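Local coordinates for phist (Plasmodium falciparum, PDB 4JLE), which binds the virulence factor PfEMP1, probably through the ATS domain of PfEMP1, and travels with it to the knobs on the surface of infected human erythrocytes, at residues K80-K83 / F84-H88; L96-E99 / K100-L103; E130-E133 / F134-M138; D140-K143 / E144-A147; F150-H153 / G154-L157. All coordinates share one frame; numbering follows the deposited sequence.

The five contacts lie on two long helices of the three-helix bundle of this PHIST domain. From the N terminus, contact 1 and then contact 2 lie on helix 77-110, their centres 23 Å apart. The chain then turns back, and helix 117-163 carries contacts 3, 4 and 5. Each contact joins residues about one helical turn apart. None closes a long loop, and none nests in or crosses another. Contacts 3, 4 and 5 follow closely along the helix, one and two residues apart. Contacts 2 and 5 sit on opposite sides of the chain's centre, with centres 42 Å apart. All five reach the second subunit, another copy of the protein.

Contact 1: residues K80-K83 / F84-H88; sequences KMRK and FKFAH
K80 and F84 make the main side-chain pairing, one turn apart on helix 77-110. It is a CH-pi contact. The CG of K80 lies 4.1 Å from the centroid of the F84 ring, over one face and offset toward the rim. The same lysine chain goes on past the ring, and its CE comes to 3.7 Å from F84 CE2. The bend at chi3 (141°) turns the amino end of K80, and NZ is hydrogen-bonded to Q67 on helix 37-72. F84 also stacks on F63 of that helix.

The second group is plain van der Waals contact. R82 lays its CG 3.7 Å from F86 CE2, and its guanidinium plane is 65° from the ring plane. The aliphatic chain of K85 runs back over the M81 carbonyl, and its NZ comes to 4.0 Å from M81 CB.

The third group is backbone. F84 N, K85 N, F86 N and A87 N bond to the carbonyl oxygens of K80, M81, R82 and K83. The F84 N to K80 O bond is 2.9 Å long.

K83 sends its NZ away to a salt bridge with E149 of the second subunit. The carbon chain of K80 thus lies on a ring and that of K85 on a carbonyl, while the charged ends of K80 and K83 find polar partners elsewhere.

Contact 2: residues L96-E99 / K100-L103; sequences LKQE and KFLL
Helix 77-110 brings Q98 and L102 together one turn apart, in the usual spacing of i and i+4. The amide of Q98 does most of the touching. Its OE1 lies 3.4 Å from L102 CD1 and 3.5 Å from L102 CG. The CG of Q98 is 4.0 Å from the same methyl, CD1. The chain bends at chi2 (69°), and this turns the amide forward along the helix, toward L102. OE1 also sits at the edge of the F101 ring, near its plane, 3.9 Å from CD2. This oxygen is buried by the contact and has no polar partner in the model.

In the three-helix bundle of this domain, the same stretch of helix also serves the dimer. Q98 and L102 both pack on W131 of the second subunit, and L96 meets L96 of that subunit.

E99 and L103 form a second pair. The E99 chain is extended, and its OE2 reaches 3.7 Å from L103 CD1. The other oxygen, OE1, has only a long, weak charge pairing with K100 of the second subunit. E104 of that subunit brings a like charge near OE2, which may raise the proton affinity of E99, though K100 of that subunit would partly offset it. Backbone bonds run beneath these side chains. L103 N to E99 O is 2.8 Å, and L102 N to Q98 O is 3.1 Å.

Contact 3: residues E130-E133 / F134-M138; sequences EWIE and FRKSM
F134 N donates to E130 O across 2.9 Å, the shortest polar bond between residues 130-133 and 134-138. The next bonds follow the same pattern, R135 N to W131 O, K136 N to I132 O and S137 N to E133 O.

The guanidinium of R135 is folded back over W131 O and lies over it with its face. The oxygen is 3.6 Å above the guanidinium plane, over the centre of the group, in a face contact and not a bond. The bend at chi3 (-62°) makes this possible. The NH1 of R135 comes 3.7 Å from W131 CB, and NH2 is 3.6 Å from I132 CG1. The charge itself is met elsewhere, since NH1 forms a salt bridge with E51 of the second subunit.

The rings of W131 and F134 form an offset edge-to-face pair. The indole turns its edge toward the phenyl face, with planes at 88°. The centroids of the six-membered ring and the phenyl ring are 5.3 Å apart, and W131 CZ3 lies 3.6 Å from F134 CD2. Both side chains point the same way from the helix. F134 goes on to pack against Q98 of the second subunit.

On another face, I132 and K136 run side by side, and I132 CG2 is 3.6 Å from K136 NZ.

This is the i to i+3 and i to i+4 pairing of an alpha helix, here on helix 117-163 of the three-helix bundle, with W131, F134 and R135 turned to the second subunit.

Contact 4: residues D140-K143 / E144-A147; sequences DVWK and EKLA
K145 lies beside W142, three residues on, and both side chains point the same way from helix 117-163. Its CB sits 3.6 Å from V141 O. Its CG, anti to the backbone N (chi1 -168°), carries the chain out along the tryptophan. CD makes the close approach, 3.5 Å from W142 CZ3. CE follows at 3.7 Å from the same CZ3. A turn at chi4 (59°) then swings NZ off the ring, 5.2 Å from W142 CZ3. K145 and W142 both pack on E90 of the second subunit.

The indole has a second neighbour, since V141 CG1 lies over one face, offset toward the rim.

Backbone bonds tie the turn together. L146 N to W142 O is 3.0 Å and nearly straight at 171°. E144 N bonds to D140 O at 3.3 Å and has a weak second bond to V141 O. S148 OG is hydrogen-bonded to the carbonyls of E144 and K145, which must share its single proton.

K143 makes a cation-pi contact with F65 of the second subunit, while L146 packs there on I66. The chemistry is that of an amphipathic lysine, with its carbon chain against the indole and its amino group turned off the ring.

Contact 5: residues F150-H153 / G154-L157; sequences FREH and GEML
H153 is the centre of the contact, and M156 and L157 both cross it obliquely. They come from the same side of the imidazole. The methyl CE of M156 meets the ND1 and CE1 end, 3.6 Å from H153 CE1. The methyl CD1 of L157 meets the other end, 3.8 Å from both CD2 and NE2 of H153. M156 SD is farther off, 5.3 Å from the ring centroid and 29° off the ring normal, a sulfur-aromatic contact. Bends at chi2 (-84°) and chi3 of M156 bring its CE round to the ring. Y79 of the second subunit stacks on H153, and F150 meets the same Y79 edge-to-face.

E152 and E155 meet at a slant, on another side of the helix. Their carboxylates are turned 80° against each other, and OE1 of E152 lies 3.4 Å from OE1 of E155. Two like charges this near probably repel, which could raise the proton affinity of one of them. R151 and E155 run side by side, with R151 CG 4.0 Å from E155 OE2. R151 NE stays 5.8 Å from E155 OE2, so the charges do not meet.

G154 N bonds to F150 O, and L157 N bonds to H153 O at 3.0 Å. These i to i+4 bonds are those of an alpha helix, which sets M156 and L157 beside H153, here late in helix 117-163 against the second subunit.

Contact 1: residues K80-K83 / F84-H88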
# COMPACT_ATOMS: atom_id res chain seq x y z
N LYS B 80 -11.13 -1.45 19.14
CA LYS B 80 -9.92 -2.20 18.87
C LYS B 80 -9.73 -2.50 17.37
O LYS B 80 -8.66 -2.22 16.82
CB LYS B 80 -9.92 -3.51 19.68
CG LYS B 80 -8.73 -4.43 19.42
CD LYS B 80 -9.00 -5.83 19.93
CE LYS B 80 -8.45 -6.87 18.99
NZ LYS B 80 -8.50 -8.23 19.59
N MET B 81 -10.76 -3.08 16.71
CA MET B 81 -10.70 -3.48 15.32
C MET B 81 -10.62 -2.30 14.37
O MET B 81 -9.85 -2.35 13.42
CB MET B 81 -11.88 -4.39 14.97
CG MET B 81 -11.83 -5.74 15.70
SD MET B 81 -10.24 -6.63 15.64
CE MET B 81 -10.22 -7.11 13.94
N ARG B 82 -11.38 -1.23 14.64
CA ARG B 82 -11.39 -0.00 13.85
C ARG B 82 -10.00 0.66 13.87
O ARG B 82 -9.53 1.12 12.83
CB ARG B 82 -12.48 0.94 14.41
CG ARG B 82 -12.35 2.42 14.09
CD ARG B 82 -13.65 3.18 14.33
NE ARG B 82 -14.17 3.03 15.70
CZ ARG B 82 -13.88 3.83 16.72
NH1 ARG B 82 -13.07 4.87 16.55
NH2 ARG B 82 -14.41 3.61 17.92
N LYS B 83 -9.36 0.69 15.04
CA LYS B 83 -8.05 1.30 15.21
C LYS B 83 -6.98 0.43 14.58
O LYS B 83 -6.10 0.97 13.93
CB LYS B 83 -7.74 1.60 16.70
CG LYS B 83 -8.62 2.68 17.32
CD LYS B 83 -8.39 4.04 16.72
CE LYS B 83 -9.58 4.96 16.90
NZ LYS B 83 -9.21 6.38 16.70
N PHE B 84 -7.11 -0.90 14.69
CA PHE B 84 -6.18 -1.86 14.08
C PHE B 84 -6.24 -1.77 12.55
O PHE B 84 -5.19 -1.79 11.88
CB PHE B 84 -6.48 -3.29 14.53
CG PHE B 84 -5.92 -3.69 15.88
CD1 PHE B 84 -5.35 -2.74 16.73
CD2 PHE B 84 -5.94 -5.02 16.29
CE1 PHE B 84 -4.83 -3.11 17.98
CE2 PHE B 84 -5.42 -5.38 17.54
CZ PHE B 84 -4.88 -4.43 18.38
N LYS B 85 -7.46 -1.65 12.02
CA LYS B 85 -7.72 -1.52 10.58
C LYS B 85 -6.98 -0.27 10.05
O LYS B 85 -6.13 -0.42 9.20
CB LYS B 85 -9.23 -1.49 10.28
CG LYS B 85 -9.91 -2.87 10.52
CD LYS B 85 -11.44 -2.83 10.42
CE LYS B 85 -12.11 -4.09 10.93
NZ LYS B 85 -13.51 -3.85 11.39
N PHE B 86 -7.20 0.92 10.64
CA PHE B 86 -6.55 2.15 10.15
C PHE B 86 -5.02 2.14 10.34
O PHE B 86 -4.31 2.70 9.51
CB PHE B 86 -7.16 3.40 10.78
CG PHE B 86 -8.62 3.63 10.40
CD1 PHE B 86 -8.99 3.80 9.07
CD2 PHE B 86 -9.60 3.78 11.38
CE1 PHE B 86 -10.33 4.04 8.72
CE2 PHE B 86 -10.94 4.04 11.03
CZ PHE B 86 -11.29 4.14 9.70
N ALA B 87 -4.50 1.49 11.39
CA ALA B 87 -3.06 1.39 11.62
C ALA B 87 -2.42 0.52 10.53
O ALA B 87 -1.35 0.87 10.04
CB ALA B 87 -2.80 0.79 12.99
N HIS B 88 -3.10 -0.58 10.14
CA HIS B 88 -2.63 -1.50 9.10
C HIS B 88 -2.38 -0.75 7.78
O HIS B 88 -1.35 -0.95 7.14
CB HIS B 88 -3.63 -2.67 8.89
CG HIS B 88 -3.34 -3.47 7.65
ND1 HIS B 88 -2.18 -4.22 7.53
CD2 HIS B 88 -4.01 -3.53 6.47
CE1 HIS B 88 -2.21 -4.72 6.31
NE2 HIS B 88 -3.29 -4.34 5.64

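Contact 2: residues L96-E99 / K100-L103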
# COMPACT_ATOMS: atom_id res chain seq x y z
N LEU B 96 5.19 1.09 1.36
CA LEU B 96 5.18 1.42 -0.08
C LEU B 96 6.19 2.49 -0.35
O LEU B 96 6.94 2.37 -1.31
CB LEU B 96 3.79 1.85 -0.61
CG LEU B 96 3.78 2.70 -1.94
CD1 LEU B 96 4.04 1.83 -3.15
CD2 LEU B 96 2.46 3.44 -2.16
N LYS B 97 6.23 3.51 0.52
CA LYS B 97 7.16 4.63 0.39
C LYS B 97 8.65 4.10 0.44
O LYS B 97 9.50 4.55 -0.34
CB LYS B 97 6.83 5.67 1.49
CG LYS B 97 7.87 6.75 1.78
CD LYS B 97 7.65 7.38 3.15
CE LYS B 97 8.82 8.21 3.61
NZ LYS B 97 8.67 8.66 5.02
N GLN B 98 8.92 3.14 1.36
CA GLN B 98 10.23 2.53 1.53
C GLN B 98 10.60 1.71 0.28
O GLN B 98 11.71 1.82 -0.23
CB GLN B 98 10.24 1.66 2.80
CG GLN B 98 11.54 0.86 3.03
CD GLN B 98 12.75 1.71 3.39
OE1 GLN B 98 13.73 1.80 2.65
NE2 GLN B 98 12.71 2.32 4.56
N GLU B 99 9.65 0.90 -0.22
CA GLU B 99 9.86 0.10 -1.40
C GLU B 99 10.12 0.98 -2.63
O GLU B 99 11.00 0.66 -3.40
CB GLU B 99 8.70 -0.83 -1.65
CG GLU B 99 9.06 -1.93 -2.63
CD GLU B 99 7.90 -2.66 -3.25
OE1 GLU B 99 6.83 -2.74 -2.60
OE2 GLU B 99 8.07 -3.20 -4.36
N LYS B 100 9.39 2.10 -2.77
CA LYS B 100 9.53 3.08 -3.84
C LYS B 100 10.96 3.63 -3.88
O LYS B 100 11.59 3.63 -4.94
CB LYS B 100 8.50 4.22 -3.69
CG LYS B 100 8.67 5.35 -4.72
CD LYS B 100 7.59 6.40 -4.62
CE LYS B 100 7.87 7.50 -5.62
NZ LYS B 100 7.29 8.81 -5.21
N PHE B 101 11.48 4.06 -2.72
CA PHE B 101 12.85 4.55 -2.62
C PHE B 101 13.89 3.45 -3.02
O PHE B 101 14.86 3.73 -3.73
CB PHE B 101 13.14 5.05 -1.19
CG PHE B 101 14.61 5.14 -0.83
CD1 PHE B 101 15.39 6.21 -1.28
CD2 PHE B 101 15.22 4.16 -0.05
CE1 PHE B 101 16.76 6.28 -0.96
CE2 PHE B 101 16.58 4.24 0.26
CZ PHE B 101 17.34 5.29 -0.20
N LEU B 102 13.68 2.20 -2.53
CA LEU B 102 14.58 1.09 -2.77
C LEU B 102 14.50 0.61 -4.22
O LEU B 102 15.51 0.15 -4.73
CB LEU B 102 14.33 -0.06 -1.79
CG LEU B 102 14.68 0.24 -0.32
CD1 LEU B 102 14.16 -0.85 0.58
CD2 LEU B 102 16.18 0.47 -0.12
N LEU B 103 13.33 0.75 -4.89
CA LEU B 103 13.21 0.38 -6.30
C LEU B 103 13.97 1.40 -7.13
O LEU B 103 14.64 1.01 -8.07
CB LEU B 103 11.75 0.34 -6.74
CG LEU B 103 10.93 -0.89 -6.40
CD1 LEU B 103 9.45 -0.56 -6.49
CD2 LEU B 103 11.28 -2.07 -7.31

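Contact 3: residues E130-E133 / F134-M138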
# COMPACT_ATOMS: atom_id res chain seq x y z
N GLU B 130 -3.35 1.81 -17.30
CA GLU B 130 -3.65 1.00 -16.12
C GLU B 130 -4.34 1.82 -15.03
O GLU B 130 -5.22 1.29 -14.37
CB GLU B 130 -2.39 0.35 -15.55
CG GLU B 130 -1.82 -0.77 -16.42
CD GLU B 130 -2.66 -2.03 -16.50
OE1 GLU B 130 -2.69 -2.79 -15.51
OE2 GLU B 130 -3.29 -2.25 -17.57
N TRP B 131 -3.95 3.11 -14.86
CA TRP B 131 -4.57 3.97 -13.87
C TRP B 131 -6.01 4.35 -14.26
O TRP B 131 -6.85 4.49 -13.38
CB TRP B 131 -3.75 5.22 -13.65
CG TRP B 131 -2.69 5.05 -12.61
CD1 TRP B 131 -1.35 5.28 -12.78
CD2 TRP B 131 -2.88 4.71 -11.23
NE1 TRP B 131 -0.71 5.18 -11.57
CE2 TRP B 131 -1.61 4.77 -10.61
CE3 TRP B 131 -4.00 4.34 -10.45
CZ2 TRP B 131 -1.44 4.51 -9.24
CZ3 TRP B 131 -3.83 4.09 -9.09
CH2 TRP B 131 -2.57 4.18 -8.50
N ILE B 132 -6.28 4.52 -15.56
CA ILE B 132 -7.62 4.84 -16.04
C ILE B 132 -8.52 3.63 -15.77
O ILE B 132 -9.58 3.78 -15.20
CB ILE B 132 -7.61 5.31 -17.52
CG1 ILE B 132 -6.92 6.69 -17.65
CG2 ILE B 132 -9.04 5.38 -18.10
CD1 ILE B 132 -6.51 7.11 -19.10
N GLU B 133 -8.05 2.44 -16.09
CA GLU B 133 -8.71 1.16 -15.88
C GLU B 133 -8.95 0.90 -14.38
O GLU B 133 -10.05 0.46 -14.00
CB GLU B 133 -7.83 0.06 -16.47
CG GLU B 133 -8.55 -0.94 -17.35
CD GLU B 133 -7.67 -2.12 -17.70
OE1 GLU B 133 -7.86 -3.20 -17.09
OE2 GLU B 133 -6.76 -1.96 -18.55
N PHE B 134 -7.95 1.21 -13.53
CA PHE B 134 -8.06 1.06 -12.08
C PHE B 134 -9.21 1.97 -11.56
O PHE B 134 -10.10 1.49 -10.84
CB PHE B 134 -6.72 1.39 -11.38
CG PHE B 134 -6.84 1.48 -9.86
CD1 PHE B 134 -6.73 0.34 -9.07
CD2 PHE B 134 -7.10 2.71 -9.24
CE1 PHE B 134 -6.86 0.42 -7.68
CE2 PHE B 134 -7.27 2.78 -7.85
CZ PHE B 134 -7.16 1.64 -7.08
N ARG B 135 -9.19 3.26 -11.96
CA ARG B 135 -10.16 4.26 -11.52
C ARG B 135 -11.62 3.90 -11.92
O ARG B 135 -12.52 4.04 -11.09
CB ARG B 135 -9.77 5.63 -12.04
CG ARG B 135 -8.70 6.30 -11.16
CD ARG B 135 -8.55 7.79 -11.43
NE ARG B 135 -8.11 8.05 -12.81
CZ ARG B 135 -6.83 8.09 -13.18
NH1 ARG B 135 -5.87 7.96 -12.28
NH2 ARG B 135 -6.51 8.29 -14.45
N LYS B 136 -11.83 3.41 -13.16
CA LYS B 136 -13.14 2.96 -13.64
C LYS B 136 -13.68 1.82 -12.76
O LYS B 136 -14.81 1.88 -12.29
CB LYS B 136 -13.06 2.48 -15.10
CG LYS B 136 -13.27 3.55 -16.16
CD LYS B 136 -12.85 3.03 -17.53
CE LYS B 136 -12.59 4.13 -18.53
NZ LYS B 136 -11.74 3.64 -19.65
N SER B 137 -12.86 0.78 -12.55
CA SER B 137 -13.16 -0.39 -11.74
C SER B 137 -13.53 -0.00 -10.27
O SER B 137 -14.57 -0.45 -9.77
CB SER B 137 -11.97 -1.35 -11.75
OG SER B 137 -12.07 -2.36 -10.76
N MET B 138 -12.70 0.86 -9.63
CA MET B 138 -12.83 1.40 -8.27
C MET B 138 -14.17 2.12 -8.10
O MET B 138 -14.83 1.98 -7.06
CB MET B 138 -11.65 2.37 -8.01
CG MET B 138 -11.72 3.12 -6.69
SD MET B 138 -10.50 4.46 -6.58
CE MET B 138 -11.47 5.69 -5.82

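Contact 4: residues D140-K143 / E144-A147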
# COMPACT_ATOMS: atom_id res chain seq x y z
N ASP B 140 -17.03 1.70 -9.90
CA ASP B 140 -18.08 0.68 -10.02
C ASP B 140 -18.16 -0.22 -8.79
O ASP B 140 -19.23 -0.41 -8.24
CB ASP B 140 -17.78 -0.18 -11.27
CG ASP B 140 -17.98 0.47 -12.63
OD1 ASP B 140 -18.70 1.50 -12.72
OD2 ASP B 140 -17.48 -0.09 -13.63
N VAL B 141 -17.00 -0.71 -8.32
CA VAL B 141 -16.91 -1.57 -7.15
C VAL B 141 -17.42 -0.86 -5.87
O VAL B 141 -18.33 -1.38 -5.22
CB VAL B 141 -15.48 -2.13 -6.96
CG1 VAL B 141 -15.28 -2.66 -5.53
CG2 VAL B 141 -15.17 -3.21 -7.98
N TRP B 142 -16.83 0.29 -5.51
CA TRP B 142 -17.13 0.99 -4.28
C TRP B 142 -18.47 1.68 -4.33
O TRP B 142 -19.14 1.72 -3.29
CB TRP B 142 -15.98 1.92 -3.92
CG TRP B 142 -14.79 1.05 -3.64
CD1 TRP B 142 -13.90 0.54 -4.55
CD2 TRP B 142 -14.54 0.36 -2.42
NE1 TRP B 142 -13.07 -0.37 -3.95
CE2 TRP B 142 -13.45 -0.52 -2.64
CE3 TRP B 142 -15.12 0.41 -1.14
CZ2 TRP B 142 -12.93 -1.32 -1.63
CZ3 TRP B 142 -14.57 -0.35 -0.13
CH2 TRP B 142 -13.53 -1.24 -0.39
N LYS B 143 -18.94 2.10 -5.52
CA LYS B 143 -20.28 2.67 -5.62
C LYS B 143 -21.30 1.61 -5.22
O LYS B 143 -22.22 1.90 -4.47
CB LYS B 143 -20.55 3.18 -7.04
CG LYS B 143 -21.68 4.17 -7.16
CD LYS B 143 -21.97 4.50 -8.62
CE LYS B 143 -23.45 4.41 -8.91
NZ LYS B 143 -23.81 5.11 -10.17
N GLU B 144 -21.07 0.35 -5.64
CA GLU B 144 -21.99 -0.76 -5.32
C GLU B 144 -21.85 -1.23 -3.88
O GLU B 144 -22.85 -1.51 -3.24
CB GLU B 144 -21.79 -1.94 -6.28
CG GLU B 144 -22.24 -1.64 -7.71
CD GLU B 144 -23.69 -1.20 -7.90
OE1 GLU B 144 -24.57 -1.66 -7.13
OE2 GLU B 144 -23.93 -0.36 -8.80
N LYS B 145 -20.62 -1.31 -3.36
CA LYS B 145 -20.38 -1.74 -1.99
C LYS B 145 -21.08 -0.79 -1.00
O LYS B 145 -21.83 -1.26 -0.14
CB LYS B 145 -18.88 -1.84 -1.67
CG LYS B 145 -18.63 -2.56 -0.35
CD LYS B 145 -17.15 -2.77 -0.05
CE LYS B 145 -16.80 -2.86 1.42
NZ LYS B 145 -17.51 -3.96 2.10
N LEU B 146 -20.87 0.52 -1.16
CA LEU B 146 -21.45 1.52 -0.27
C LEU B 146 -22.92 1.72 -0.50
O LEU B 146 -23.65 1.92 0.48
CB LEU B 146 -20.70 2.83 -0.41
CG LEU B 146 -19.25 2.82 0.12
CD1 LEU B 146 -18.44 3.95 -0.47
CD2 LEU B 146 -19.22 2.95 1.64
N ALA B 147 -23.40 1.59 -1.75
CA ALA B 147 -24.84 1.73 -2.00
C ALA B 147 -25.63 0.67 -1.26
O ALA B 147 -26.60 1.00 -0.59
CB ALA B 147 -25.15 1.68 -3.49

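Contact 5: residues F150-H153 / G154-L157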
# COMPACT_ATOMS: atom_id res chain seq x y z
N PHE B 150 -25.42 1.28 2.64
CA PHE B 150 -26.21 2.43 3.06
C PHE B 150 -27.70 2.20 2.87
O PHE B 150 -28.49 2.55 3.77
CB PHE B 150 -25.75 3.69 2.32
CG PHE B 150 -24.55 4.33 2.98
CD1 PHE B 150 -23.28 3.74 2.91
CD2 PHE B 150 -24.67 5.53 3.67
CE1 PHE B 150 -22.18 4.33 3.52
CE2 PHE B 150 -23.56 6.13 4.28
CZ PHE B 150 -22.32 5.53 4.20
N ARG B 151 -28.11 1.59 1.74
CA ARG B 151 -29.52 1.31 1.42
C ARG B 151 -30.08 0.34 2.47
O ARG B 151 -31.17 0.58 2.98
CB ARG B 151 -29.64 0.75 -0.01
CG ARG B 151 -31.01 0.82 -0.65
CD ARG B 151 -31.00 1.23 -2.12
NE ARG B 151 -29.96 0.60 -2.94
CZ ARG B 151 -29.28 1.24 -3.89
NH1 ARG B 151 -29.51 2.53 -4.13
NH2 ARG B 151 -28.35 0.61 -4.59
N GLU B 152 -29.29 -0.66 2.86
CA GLU B 152 -29.66 -1.67 3.86
C GLU B 152 -29.82 -1.04 5.24
O GLU B 152 -30.82 -1.27 5.90
CB GLU B 152 -28.63 -2.83 3.91
CG GLU B 152 -28.76 -3.89 2.81
CD GLU B 152 -30.11 -4.57 2.59
OE1 GLU B 152 -30.86 -4.78 3.58
OE2 GLU B 152 -30.43 -4.88 1.42
N HIS B 153 -28.84 -0.22 5.66
CA HIS B 153 -28.87 0.48 6.94
C HIS B 153 -30.05 1.45 7.00
O HIS B 153 -30.69 1.57 8.04
CB HIS B 153 -27.54 1.20 7.19
CG HIS B 153 -27.46 1.85 8.53
ND1 HIS B 153 -27.12 1.13 9.66
CD2 HIS B 153 -27.71 3.14 8.90
CE1 HIS B 153 -27.16 1.99 10.67
NE2 HIS B 153 -27.51 3.21 10.26
N GLY B 154 -30.36 2.07 5.87
CA GLY B 154 -31.48 2.99 5.74
C GLY B 154 -32.81 2.27 5.85
O GLY B 154 -33.76 2.81 6.43
N GLU B 155 -32.88 1.04 5.30
CA GLU B 155 -34.09 0.20 5.40
C GLU B 155 -34.31 -0.23 6.89
O GLU B 155 -35.43 -0.11 7.38
CB GLU B 155 -34.03 -1.00 4.44
CG GLU B 155 -34.24 -0.60 2.98
CD GLU B 155 -33.74 -1.54 1.88
OE1 GLU B 155 -33.01 -2.52 2.18
OE2 GLU B 155 -34.07 -1.29 0.70
N MET B 156 -33.22 -0.62 7.60
CA MET B 156 -33.16 -1.01 9.02
C MET B 156 -33.64 0.14 9.91
O MET B 156 -34.37 -0.11 10.88
CB MET B 156 -31.71 -1.44 9.40
CG MET B 156 -31.52 -1.89 10.85
SD MET B 156 -31.24 -0.52 12.03
CE MET B 156 -29.46 -0.44 12.04
N LEU B 157 -33.24 1.40 9.60
CA LEU B 157 -33.67 2.58 10.36
C LEU B 157 -35.15 2.83 10.18
O LEU B 157 -35.84 3.06 11.16
CB LEU B 157 -32.88 3.85 9.98
CG LEU B 157 -31.38 3.90 10.31
CD1 LEU B 157 -30.77 5.19 9.80
CD2 LEU B 157 -31.11 3.73 11.80